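Local coordinates for ScaE cell-surface anchored scaffoldin protein (Ruminococcus flavefaciens, PDB 2ZF9) that probably anchors cellulosome components to the bacterial cell surface, its cohesin module binding the dockerin of a partner protein, at residues 170-173 and 174-178. Numbering follows the deposited sequence.
Sequences LMQA and WTFTQ
T175 and T177 each turn a hydroxyl back onto the helix 166-178, onto the carbonyl of the residue four positions earlier. At M171 O the two donors are T175 N and T175 OG1, the latter at 2.8 Å; they arrive from opposite faces of the carbonyl plane. The T175 hydroxyl gets there because OG1 stands beside its own backbone N, anti to the carbonyl carbon (chi1 -69°). A173 O is gripped in the same two-sided way, by T177 N at 3.1 Å and by T177 OG1 at 2.7 Å, the hydroxyl lying above the carbonyl plane. Here OG1 sits between backbone N and carbonyl carbon (chi1 62°), while CG2 also lies against A173 O, 3.4 Å away.

The tightly packed side holds Q172 and F176. CG of the extended Q172 chain touches CD2 and CE2 of the F176 ring, 3.8 Å from CD2, with the amide turned 63° from the ring plane. Beyond it, the buried amide is tied at both ends, OE1 to F159 N of strand 158-160 and NE2 to Y18 OH, while the F176 ring meets Y149. The looser side is the last turn, where T177 and Q178 are partly exposed; Q178 CB rests 3.6 Å above one face of the W174 indole, offset toward its rim, and K31 makes a cation-pi contact with this tryptophan. A valine at T177 would probably leave A173 O with the backbone N-H as its one remaining donor in this contact. In chain order the helix links strands 158-160 and 180-187 of the cohesin module, and its chemistry implies a segment fastened by side-chain amide hydrogen bonds and aromatic packing, with two threonine hydroxyls bent back to reinforce its own backbone.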
loop_
_atom_site.group_PDB
_atom_site.type_symbol
_atom_site.label_atom_id
_atom_site.label_comp_id
_atom_site.label_asym_id
_atom_site.label_seq_id
_atom_site.Cartn_x
_atom_site.Cartn_y
_atom_site.Cartn_z
ATOM N N LEU A 170 -7.868 3.380 -16.785
ATOM C CA LEU A 170 -8.893 4.020 -15.977
ATOM C C LEU A 170 -8.831 3.524 -14.538
ATOM O O LEU A 170 -8.993 4.305 -13.612
ATOM C CB LEU A 170 -10.303 3.711 -16.529
ATOM C CG LEU A 170 -10.758 4.579 -17.712
ATOM C CD1 LEU A 170 -12.048 4.009 -18.352
ATOM C CD2 LEU A 170 -10.979 6.050 -17.306
HETATM N N MSE A 171 -8.682 2.204 -14.355
HETATM C CA MSE A 171 -8.636 1.660 -13.002
HETATM C C MSE A 171 -7.363 2.171 -12.305
HETATM O O MSE A 171 -7.377 2.418 -11.108
HETATM C CB MSE A 171 -8.705 0.119 -13.029
HETATM C CG MSE A 171 -7.414 -0.560 -13.362
HETATM SE SE MSE A 171 -7.487 -2.550 -13.091
HETATM C CE MSE A 171 -8.473 -2.760 -11.770
ATOM N N GLN A 172 -6.260 2.314 -13.047
ATOM C CA GLN A 172 -5.038 2.875 -12.435
ATOM C C GLN A 172 -5.245 4.340 -12.016
ATOM O O GLN A 172 -4.841 4.746 -10.927
ATOM C CB GLN A 172 -3.871 2.827 -13.419
ATOM C CG GLN A 172 -2.532 3.238 -12.813
ATOM C CD GLN A 172 -1.397 2.789 -13.701
ATOM O OE1 GLN A 172 -1.039 1.620 -13.711
ATOM N NE2 GLN A 172 -0.868 3.710 -14.485
ATOM N N ALA A 173 -5.816 5.144 -12.913
ATOM C CA ALA A 173 -6.092 6.536 -12.610
ATOM C C ALA A 173 -7.021 6.615 -11.399
ATOM O O ALA A 173 -6.788 7.427 -10.502
ATOM C CB ALA A 173 -6.719 7.240 -13.828
ATOM N N TRP A 174 -8.063 5.771 -11.362
ATOM C CA TRP A 174 -8.941 5.761 -10.190
ATOM C C TRP A 174 -8.115 5.446 -8.939
ATOM O O TRP A 174 -8.256 6.104 -7.913
ATOM C CB TRP A 174 -10.125 4.751 -10.310
ATOM C CG TRP A 174 -10.893 4.737 -9.011
ATOM C CD1 TRP A 174 -10.648 3.960 -7.915
ATOM C CD2 TRP A 174 -11.952 5.637 -8.645
ATOM N NE1 TRP A 174 -11.525 4.304 -6.892
ATOM C CE2 TRP A 174 -12.324 5.335 -7.317
ATOM C CE3 TRP A 174 -12.624 6.669 -9.326
ATOM C CZ2 TRP A 174 -13.337 6.035 -6.640
ATOM C CZ3 TRP A 174 -13.650 7.371 -8.661
ATOM C CH2 TRP A 174 -14.011 7.031 -7.342
ATOM N N THR A 175 -7.291 4.414 -9.012
ATOM C CA THR A 175 -6.599 3.935 -7.819
ATOM C C THR A 175 -5.768 5.054 -7.160
ATOM O O THR A 175 -5.858 5.285 -5.964
ATOM C CB THR A 175 -5.660 2.806 -8.204
ATOM O OG1 THR A 175 -6.443 1.690 -8.580
ATOM C CG2 THR A 175 -4.765 2.371 -7.017
ATOM N N PHE A 176 -4.965 5.750 -7.953
ATOM C CA PHE A 176 -4.022 6.694 -7.389
ATOM C C PHE A 176 -4.639 8.067 -7.145
ATOM O O PHE A 176 -4.067 8.874 -6.397
ATOM C CB PHE A 176 -2.811 6.810 -8.309
ATOM C CG PHE A 176 -1.911 5.576 -8.272
ATOM C CD1 PHE A 176 -1.262 5.223 -7.108
ATOM C CD2 PHE A 176 -1.705 4.811 -9.414
ATOM C CE1 PHE A 176 -0.399 4.085 -7.050
ATOM C CE2 PHE A 176 -0.836 3.666 -9.385
ATOM C CZ PHE A 176 -0.193 3.317 -8.193
ATOM N N THR A 177 -5.772 8.367 -7.778
ATOM C CA THR A 177 -6.400 9.690 -7.517
ATOM C C THR A 177 -7.514 9.668 -6.472
ATOM O O THR A 177 -7.791 10.694 -5.801
ATOM C CB THR A 177 -7.005 10.350 -8.779
ATOM O OG1 THR A 177 -8.049 9.509 -9.303
ATOM C CG2 THR A 177 -5.938 10.645 -9.844
ATOM N N GLN A 178 -8.180 8.529 -6.350
ATOM C CA GLN A 178 -9.346 8.417 -5.469
ATOM C C GLN A 178 -9.400 7.146 -4.607
ATOM O O GLN A 178 -10.196 7.060 -3.657
ATOM C CB GLN A 178 -10.649 8.493 -6.302
ATOM C CG GLN A 178 -10.846 9.808 -7.111
ATOM C CD GLN A 178 -10.893 11.060 -6.243
ATOM O OE1 GLN A 178 -11.169 10.996 -5.051
ATOM N NE2 GLN A 178 -10.635 12.223 -6.866
#